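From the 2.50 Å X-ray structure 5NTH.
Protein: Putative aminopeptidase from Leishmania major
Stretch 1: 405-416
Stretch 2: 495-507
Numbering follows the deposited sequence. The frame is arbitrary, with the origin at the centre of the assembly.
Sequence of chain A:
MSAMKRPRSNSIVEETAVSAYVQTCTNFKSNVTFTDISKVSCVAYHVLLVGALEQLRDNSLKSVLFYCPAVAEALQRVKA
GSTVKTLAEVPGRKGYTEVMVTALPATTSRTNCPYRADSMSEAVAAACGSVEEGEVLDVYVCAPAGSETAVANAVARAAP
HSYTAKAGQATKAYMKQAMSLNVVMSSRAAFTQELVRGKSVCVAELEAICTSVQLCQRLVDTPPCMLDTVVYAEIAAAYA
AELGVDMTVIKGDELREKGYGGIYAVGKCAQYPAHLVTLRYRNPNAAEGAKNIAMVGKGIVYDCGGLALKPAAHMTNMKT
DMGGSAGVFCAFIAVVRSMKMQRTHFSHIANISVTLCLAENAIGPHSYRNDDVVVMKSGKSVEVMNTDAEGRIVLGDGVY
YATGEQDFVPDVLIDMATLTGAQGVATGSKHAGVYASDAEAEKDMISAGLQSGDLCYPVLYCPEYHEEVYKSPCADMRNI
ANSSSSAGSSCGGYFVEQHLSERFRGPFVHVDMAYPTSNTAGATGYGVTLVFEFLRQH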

ATOM      1  N   GLU A 405     -44.569  -3.310  -8.164  1.00 33.51           N
ATOM      2  CA  GLU A 405     -45.421  -2.363  -7.441  1.00 34.90           C
ATOM      3  C   GLU A 405     -46.232  -1.390  -8.317  1.00 34.48           C
ATOM      4  O   GLU A 405     -47.109  -0.673  -7.828  1.00 33.35           O
ATOM      5  CB  GLU A 405     -44.546  -1.609  -6.454  1.00 37.25           C
ATOM      6  CG  GLU A 405     -44.061  -2.485  -5.310  1.00 39.93           C
ATOM      7  CD  GLU A 405     -45.147  -2.789  -4.298  1.00 42.44           C
ATOM      8  OE1 GLU A 405     -46.195  -2.114  -4.367  1.00 44.34           O
ATOM      9  OE2 GLU A 405     -44.948  -3.682  -3.426  1.00 44.76           O
ATOM     10  N   GLN A 406     -45.943  -1.358  -9.608  1.00 34.84           N
ATOM     11  CA  GLN A 406     -46.698  -0.526 -10.521  1.00 34.86           C
ATOM     12  C   GLN A 406     -48.008  -1.206 -10.906  1.00 36.31           C
ATOM     13  O   GLN A 406     -48.180  -2.414 -10.693  1.00 35.71           O
ATOM     14  CB  GLN A 406     -45.850  -0.245 -11.744  1.00 33.22           C
ATOM     15  CG  GLN A 406     -44.580   0.506 -11.370  1.00 31.42           C
ATOM     16  CD  GLN A 406     -44.079   1.415 -12.473  1.00 30.10           C
ATOM     17  OE1 GLN A 406     -44.306   2.642 -12.456  1.00 27.96           O
ATOM     18  NE2 GLN A 406     -43.391   0.815 -13.445  1.00 29.59           N
ATOM     19  N   ASP A 407     -48.939  -0.425 -11.455  1.00 38.33           N
ATOM     20  CA  ASP A 407     -50.222  -0.982 -11.931  1.00 39.28           C
ATOM     21  C   ASP A 407     -50.211  -1.614 -13.339  1.00 36.83           C
ATOM     22  O   ASP A 407     -51.264  -1.943 -13.852  1.00 38.32           O
ATOM     23  CB  ASP A 407     -51.403   0.003 -11.708  1.00 44.10           C
ATOM     24  CG  ASP A 407     -51.407   1.262 -12.641  1.00 50.51           C
ATOM     25  OD1 ASP A 407     -50.801   1.311 -13.760  1.00 55.62           O
ATOM     26  OD2 ASP A 407     -52.084   2.246 -12.220  1.00 54.82           O
ATOM     27  N   PHE A 408     -49.033  -1.790 -13.948  1.00 34.29           N
ATOM     28  CA  PHE A 408     -48.833  -2.641 -15.144  1.00 31.91           C
ATOM     29  C   PHE A 408     -47.551  -3.466 -14.952  1.00 31.34           C
ATOM     30  O   PHE A 408     -46.663  -3.061 -14.215  1.00 33.46           O
ATOM     31  CB  PHE A 408     -48.686  -1.773 -16.381  1.00 30.88           C
ATOM     32  CG  PHE A 408     -47.352  -1.040 -16.469  1.00 30.84           C
ATOM     33  CD1 PHE A 408     -47.164   0.199 -15.866  1.00 30.23           C
ATOM     34  CD2 PHE A 408     -46.271  -1.603 -17.161  1.00 30.73           C
ATOM     35  CE1 PHE A 408     -45.930   0.862 -15.959  1.00 29.95           C
ATOM     36  CE2 PHE A 408     -45.044  -0.945 -17.236  1.00 29.99           C
ATOM     37  CZ  PHE A 408     -44.880   0.292 -16.644  1.00 29.70           C
ATOM     38  N   VAL A 409     -47.423  -4.594 -15.625  1.00 30.70           N
ATOM     39  CA  VAL A 409     -46.230  -5.428 -15.491  1.00 30.82           C
ATOM     40  C   VAL A 409     -45.348  -5.151 -16.668  1.00 30.30           C
ATOM     41  O   VAL A 409     -45.792  -5.361 -17.766  1.00 31.24           O
ATOM     42  CB  VAL A 409     -46.579  -6.928 -15.551  1.00 31.76           C
ATOM     43  CG1 VAL A 409     -45.305  -7.787 -15.527  1.00 32.50           C
ATOM     44  CG2 VAL A 409     -47.506  -7.314 -14.402  1.00 31.61           C
ATOM     45  N   PRO A 410     -44.091  -4.728 -16.463  1.00 30.26           N
ATOM     46  CA  PRO A 410     -43.262  -4.526 -17.657  1.00 29.99           C
ATOM     47  C   PRO A 410     -42.988  -5.797 -18.486  1.00 28.99           C
ATOM     48  O   PRO A 410     -42.973  -6.909 -17.956  1.00 28.37           O
ATOM     49  CB  PRO A 410     -41.937  -3.989 -17.089  1.00 29.92           C
ATOM     50  CG  PRO A 410     -42.240  -3.570 -15.711  1.00 29.63           C
ATOM     51  CD  PRO A 410     -43.333  -4.460 -15.235  1.00 30.19           C
ATOM     52  N   ASP A 411     -42.796  -5.604 -19.781  1.00 28.46           N
ATOM     53  CA  ASP A 411     -42.312  -6.664 -20.648  1.00 29.42           C
ATOM     54  C   ASP A 411     -40.832  -6.583 -20.928  1.00 29.90           C
ATOM     55  O   ASP A 411     -40.265  -7.482 -21.551  1.00 29.58           O
ATOM     56  CB  ASP A 411     -43.063  -6.655 -21.973  1.00 29.94           C
ATOM     57  CG  ASP A 411     -44.568  -6.683 -21.786  1.00 30.55           C
ATOM     58  OD1 ASP A 411     -45.086  -7.616 -21.095  1.00 29.12           O
ATOM     59  OD2 ASP A 411     -45.213  -5.744 -22.328  1.00 30.91           O
ATOM     60  N   VAL A 412     -40.199  -5.508 -20.482  1.00 31.13           N
ATOM     61  CA  VAL A 412     -38.737  -5.426 -20.541  1.00 32.32           C
ATOM     62  C   VAL A 412     -38.250  -4.435 -19.502  1.00 31.11           C
ATOM     63  O   VAL A 412     -38.856  -3.395 -19.296  1.00 30.87           O
ATOM     64  CB  VAL A 412     -38.253  -5.127 -21.983  1.00 34.05           C
ATOM     65  CG1 VAL A 412     -39.091  -4.030 -22.584  1.00 35.35           C
ATOM     66  CG2 VAL A 412     -36.770  -4.783 -22.065  1.00 34.42           C
ATOM     67  N   LEU A 413     -37.188  -4.816 -18.804  1.00 30.87           N
ATOM     68  CA  LEU A 413     -36.594  -3.953 -17.811  1.00 30.26           C
ATOM     69  C   LEU A 413     -35.175  -3.572 -18.183  1.00 30.41           C
ATOM     70  O   LEU A 413     -34.310  -4.440 -18.339  1.00 29.25           O
ATOM     71  CB  LEU A 413     -36.603  -4.600 -16.442  1.00 30.28           C
ATOM     72  CG  LEU A 413     -36.373  -3.490 -15.421  1.00 30.13           C
ATOM     73  CD1 LEU A 413     -37.376  -3.584 -14.297  1.00 29.96           C
ATOM     74  CD2 LEU A 413     -34.927  -3.475 -14.938  1.00 30.19           C
ATOM     75  N   ILE A 414     -34.953  -2.261 -18.288  1.00 31.06           N
ATOM     76  CA  ILE A 414     -33.642  -1.719 -18.587  1.00 32.01           C
ATOM     77  C   ILE A 414     -33.039  -1.093 -17.350  1.00 31.63           C
ATOM     78  O   ILE A 414     -33.551  -0.089 -16.849  1.00 31.09           O
ATOM     79  CB  ILE A 414     -33.686  -0.634 -19.664  1.00 32.28           C
ATOM     80  CG1 ILE A 414     -34.411  -1.159 -20.897  1.00 32.97           C
ATOM     81  CG2 ILE A 414     -32.266  -0.199 -19.999  1.00 32.20           C
ATOM     82  CD1 ILE A 414     -34.504  -0.135 -22.003  1.00 33.15           C
ATOM     83  N   ASP A 415     -31.919  -1.665 -16.912  1.00 31.72           N
ATOM     84  CA  ASP A 415     -31.214  -1.222 -15.712  1.00 32.57           C
ATOM     85  C   ASP A 415     -29.958  -0.505 -16.159  1.00 29.89           C
ATOM     86  O   ASP A 415     -29.158  -1.040 -16.936  1.00 28.07           O
ATOM     87  CB  ASP A 415     -30.875  -2.444 -14.840  1.00 36.37           C
ATOM     88  CG  ASP A 415     -30.510  -2.082 -13.397  1.00 39.73           C
ATOM     89  OD1 ASP A 415     -31.305  -1.384 -12.734  1.00 45.11           O
ATOM     90  OD2 ASP A 415     -29.439  -2.528 -12.909  1.00 41.29           O
ATOM     91  N   MET A 416     -29.784   0.719 -15.694  1.00 28.82           N
ATOM     92  CA  MET A 416     -28.629   1.506 -16.122  1.00 28.49           C
ATOM     93  C   MET A 416     -27.980   2.143 -14.937  1.00 26.58           C
ATOM     94  O   MET A 416     -28.645   2.806 -14.156  1.00 24.92           O
ATOM     95  CB  MET A 416     -29.010   2.572 -17.147  1.00 29.78           C
ATOM     96  CG  MET A 416     -27.812   3.241 -17.781  1.00 31.05           C
ATOM     97  SD  MET A 416     -28.267   4.560 -18.909  1.00 34.83           S
ATOM     98  CE  MET A 416     -28.835   3.648 -20.328  1.00 32.65           C
ATOM     99  N   PHE A 495     -26.702  -9.399  -8.958  1.00 22.55           N
ATOM    100  CA  PHE A 495     -27.233  -8.973  -7.698  1.00 22.61           C
ATOM    101  C   PHE A 495     -28.574  -8.347  -7.963  1.00 22.79           C
ATOM    102  O   PHE A 495     -29.536  -8.747  -7.381  1.00 22.74           O
ATOM    103  CB  PHE A 495     -26.333  -7.971  -6.989  1.00 22.63           C
ATOM    104  CG  PHE A 495     -26.875  -7.552  -5.670  1.00 22.63           C
ATOM    105  CD1 PHE A 495     -27.818  -6.530  -5.580  1.00 22.61           C
ATOM    106  CD2 PHE A 495     -26.518  -8.233  -4.516  1.00 22.64           C
ATOM    107  CE1 PHE A 495     -28.361  -6.159  -4.345  1.00 22.52           C
ATOM    108  CE2 PHE A 495     -27.051  -7.862  -3.288  1.00 22.66           C
ATOM    109  CZ  PHE A 495     -27.981  -6.825  -3.206  1.00 22.63           C
ATOM    110  N   VAL A 496     -28.629  -7.388  -8.880  1.00 23.61           N
ATOM    111  CA  VAL A 496     -29.873  -6.661  -9.185  1.00 23.58           C
ATOM    112  C   VAL A 496     -30.927  -7.584  -9.771  1.00 23.80           C
ATOM    113  O   VAL A 496     -32.103  -7.478  -9.478  1.00 23.62           O
ATOM    114  CB  VAL A 496     -29.665  -5.520 -10.194  1.00 23.64           C
ATOM    115  CG1 VAL A 496     -30.908  -4.648 -10.254  1.00 23.94           C
ATOM    116  CG2 VAL A 496     -28.476  -4.645  -9.815  1.00 23.54           C
ATOM    117  N   GLU A 497     -30.508  -8.491 -10.620  1.00 24.46           N
ATOM    118  CA  GLU A 497     -31.458  -9.423 -11.185  1.00 25.52           C
ATOM    119  C   GLU A 497     -32.266 -10.181 -10.119  1.00 26.04           C
ATOM    120  O   GLU A 497     -33.454 -10.453 -10.314  1.00 27.03           O
ATOM    121  CB  GLU A 497     -30.747 -10.424 -12.062  1.00 26.07           C
ATOM    122  CG  GLU A 497     -31.674 -11.186 -12.974  1.00 26.21           C
ATOM    123  CD  GLU A 497     -30.923 -12.171 -13.836  1.00 26.82           C
ATOM    124  OE1 GLU A 497     -29.739 -12.431 -13.534  1.00 27.29           O
ATOM    125  OE2 GLU A 497     -31.515 -12.688 -14.820  1.00 27.95           O
ATOM    126  N   GLN A 498     -31.658 -10.499  -8.981  1.00 25.50           N
ATOM    127  CA  GLN A 498     -32.366 -11.319  -8.011  1.00 25.08           C
ATOM    128  C   GLN A 498     -33.545 -10.624  -7.383  1.00 24.89           C
ATOM    129  O   GLN A 498     -34.341 -11.284  -6.752  1.00 25.53           O
ATOM    130  CB  GLN A 498     -31.444 -11.782  -6.898  1.00 25.44           C
ATOM    131  CG  GLN A 498     -30.188 -12.502  -7.331  1.00 25.77           C
ATOM    132  CD  GLN A 498     -30.431 -13.474  -8.470  1.00 26.60           C
ATOM    133  OE1 GLN A 498     -30.115 -13.170  -9.625  1.00 29.04           O
ATOM    134  NE2 GLN A 498     -31.011 -14.621  -8.168  1.00 26.09           N
ATOM    135  N   HIS A 499     -33.672  -9.310  -7.544  1.00 24.75           N
ATOM    136  CA  HIS A 499     -34.723  -8.555  -6.851  1.00 24.98           C
ATOM    137  C   HIS A 499     -35.903  -8.255  -7.752  1.00 24.59           C
ATOM    138  O   HIS A 499     -36.818  -7.541  -7.359  1.00 23.69           O
ATOM    139  CB  HIS A 499     -34.110  -7.327  -6.142  1.00 25.48           C
ATOM    140  CG  HIS A 499     -33.076  -7.734  -5.128  1.00 26.52           C
ATOM    141  ND1 HIS A 499     -33.410  -8.247  -3.892  1.00 26.95           N
ATOM    142  CD2 HIS A 499     -31.729  -7.857  -5.226  1.00 26.76           C
ATOM    143  CE1 HIS A 499     -32.311  -8.619  -3.258  1.00 27.16           C
ATOM    144  NE2 HIS A 499     -31.276  -8.396  -4.048  1.00 26.75           N
ATOM    145  N   LEU A 500     -35.893  -8.840  -8.948  1.00 24.99           N
ATOM    146  CA  LEU A 500     -37.010  -8.684  -9.866  1.00 26.06           C
ATOM    147  C   LEU A 500     -38.146  -9.507  -9.328  1.00 26.90           C
ATOM    148  O   LEU A 500     -37.980 -10.701  -9.087  1.00 26.81           O
ATOM    149  CB  LEU A 500     -36.706  -9.182 -11.278  1.00 25.51           C
ATOM    150  CG  LEU A 500     -35.467  -8.626 -11.966  1.00 25.34           C
ATOM    151  CD1 LEU A 500     -35.091  -9.505 -13.140  1.00 24.91           C
ATOM    152  CD2 LEU A 500     -35.670  -7.191 -12.403  1.00 25.60           C
ATOM    153  N   SER A 501     -39.290  -8.864  -9.153  1.00 28.35           N
ATOM    154  CA  SER A 501     -40.513  -9.553  -8.852  1.00 29.81           C
ATOM    155  C   SER A 501     -40.728 -10.778  -9.749  1.00 30.42           C
ATOM    156  O   SER A 501     -40.437 -10.766 -10.939  1.00 29.26           O
ATOM    157  CB  SER A 501     -41.692  -8.615  -9.006  1.00 30.88           C
ATOM    158  OG  SER A 501     -42.877  -9.376  -9.125  1.00 31.33           O
ATOM    159  N   GLU A 502     -41.240 -11.841  -9.136  1.00 33.40           N
ATOM    160  CA  GLU A 502     -41.464 -13.110  -9.827  1.00 34.52           C
ATOM    161  C   GLU A 502     -42.558 -12.995 -10.874  1.00 32.25           C
ATOM    162  O   GLU A 502     -42.589 -13.780 -11.779  1.00 32.74           O
ATOM    163  CB  GLU A 502     -41.738 -14.240  -8.830  1.00 37.67           C
ATOM    164  CG  GLU A 502     -40.491 -14.630  -8.024  1.00 42.20           C
ATOM    165  CD  GLU A 502     -40.637 -15.921  -7.194  1.00 49.32           C
ATOM    166  OE1 GLU A 502     -41.317 -16.894  -7.665  1.00 50.63           O
ATOM    167  OE2 GLU A 502     -40.033 -15.973  -6.071  1.00 53.82           O
ATOM    168  N   ARG A 503     -43.412 -11.983 -10.788  1.00 30.92           N
ATOM    169  CA  ARG A 503     -44.430 -11.748 -11.816  1.00 30.21           C
ATOM    170  C   ARG A 503     -43.859 -11.241 -13.148  1.00 30.48           C
ATOM    171  O   ARG A 503     -44.528 -11.304 -14.171  1.00 30.37           O
ATOM    172  CB  ARG A 503     -45.519 -10.790 -11.296  1.00 29.33           C
ATOM    173  CG  ARG A 503     -45.263  -9.315 -11.464  1.00 29.29           C
ATOM    174  CD  ARG A 503     -46.479  -8.536 -11.015  1.00 29.85           C
ATOM    175  NE  ARG A 503     -46.265  -7.086 -11.043  1.00 29.86           N
ATOM    176  CZ  ARG A 503     -47.174  -6.164 -10.696  1.00 31.01           C
ATOM    177  NH1 ARG A 503     -48.390  -6.516 -10.305  1.00 30.50           N
ATOM    178  NH2 ARG A 503     -46.869  -4.861 -10.727  1.00 32.71           N
ATOM    179  N   PHE A 504     -42.646 -10.707 -13.129  1.00 30.22           N
ATOM    180  CA  PHE A 504     -42.024 -10.186 -14.331  1.00 30.27           C
ATOM    181  C   PHE A 504     -41.314 -11.317 -15.037  1.00 30.62           C
ATOM    182  O   PHE A 504     -40.498 -11.980 -14.441  1.00 30.73           O
ATOM    183  CB  PHE A 504     -41.032  -9.087 -13.969  1.00 30.55           C
ATOM    184  CG  PHE A 504     -40.110  -8.721 -15.071  1.00 30.27           C
ATOM    185  CD1 PHE A 504     -40.568  -7.970 -16.129  1.00 30.82           C
ATOM    186  CD2 PHE A 504     -38.792  -9.138 -15.053  1.00 30.79           C
ATOM    187  CE1 PHE A 504     -39.728  -7.635 -17.179  1.00 31.86           C
ATOM    188  CE2 PHE A 504     -37.933  -8.802 -16.078  1.00 31.86           C
ATOM    189  CZ  PHE A 504     -38.406  -8.040 -17.154  1.00 32.03           C
ATOM    190  N   ARG A 505     -41.597 -11.492 -16.317  1.00 32.47           N
ATOM    191  CA  ARG A 505     -41.181 -12.684 -17.070  1.00 33.64           C
ATOM    192  C   ARG A 505     -40.305 -12.411 -18.335  1.00 34.46           C
ATOM    193  O   ARG A 505     -39.687 -13.339 -18.866  1.00 36.98           O
ATOM    194  CB  ARG A 505     -42.441 -13.518 -17.405  1.00 32.03           C
ATOM    195  N   GLY A 506     -40.227 -11.163 -18.803  1.00 33.95           N
ATOM    196  CA  GLY A 506     -39.394 -10.819 -19.980  1.00 33.57           C
ATOM    197  C   GLY A 506     -37.957 -10.379 -19.653  1.00 33.66           C
ATOM    198  O   GLY A 506     -37.537 -10.391 -18.508  1.00 34.02           O
ATOM    199  N   PRO A 507     -37.190  -9.959 -20.663  1.00 32.81           N
ATOM    200  CA  PRO A 507     -35.779  -9.715 -20.476  1.00 32.12           C
ATOM    201  C   PRO A 507     -35.410  -8.630 -19.465  1.00 32.31           C
ATOM    202  O   PRO A 507     -36.090  -7.595 -19.343  1.00 30.89           O
ATOM    203  CB  PRO A 507     -35.326  -9.253 -21.862  1.00 32.27           C
ATOM    204  CG  PRO A 507     -36.361  -9.738 -22.785  1.00 32.25           C
ATOM    205  CD  PRO A 507     -37.613  -9.550 -22.005  1.00 32.61           C
TER

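The two stretches lie far apart in sequence but run alongside each other in the same direction over part of their length: Val409 is nearest Phe504, Asp411 nearest Gly506 and Val412 nearest Pro507, the last two pairs with CA atoms only 5.1 and 5.2 Å apart. Stretch 1 passes from a loop into a strand. Stretch 2 leaves a helix and reaches this meeting point through two type I turns, Glu497 to Leu500 and Ser501 to Phe504. In the second turn, Phe504 N bonds to Ser501 O (3.1 Å), while the Ser501 hydroxyl, OG, accepts a hydrogen bond from Arg503 N (3.1 Å), so a short polar side chain helps hold the turn that carries Arg503 and Phe504 into the contact.

Two hydrogen bonds join the stretches, and both end on a backbone carbonyl. Leu413 N donates to Pro507 O at 3.0 Å and 177°, an almost linear bond between main chains. Proline has no amide hydrogen to give, but its carbonyl remains a good acceptor. The second bond runs from Arg503 NH2 to Gln406 O, 2.8 Å long at 146°. Arginine suits this task because its extended side chain, with chi2 to chi4 all near 180°, carries the guanidinium to a carbonyl that lies near the plane of the group, where its N-H bonds point. Val409 CG2 covers one face of the same guanidinium, 3.6 Å from Arg503 NE; a flat, delocalised cation can accept an aliphatic neighbour there while donating at its edge.

Apolar packing centres on Phe504, whose ring is buried. Its CZ lies 3.9 Å from Leu413 CB, and its CE1 lies 4.3 Å from Pro410 CB. The ring edge also meets main chain: Pro410 O is 3.2 Å from Phe504 CD1, a close approach that places the carbonyl's negative end near the weakly positive rim of the aromatic ring. Leu413, pointing toward stretch 2, extends the contact with CD1 at 4.4 Å from Leu500 CD2. At the other end of this patch, the compact ring of Pro507 lies against Asp411 and Val412, with Pro507 CD 3.4 Å from Asp411 O and 4.5 Å from Val412 CB.

Gly506 allows the close backbone approach. Its CA is 3.8 Å from Asp411 O, and an ideally placed CB would come within 2.4 Å of that same oxygen, Asp411 O. Farther along, Asp415 OD2 rests 3.7 Å from Val496 CG1, a van der Waals contact; the carboxylate finds its hydrogen bond elsewhere in the structure.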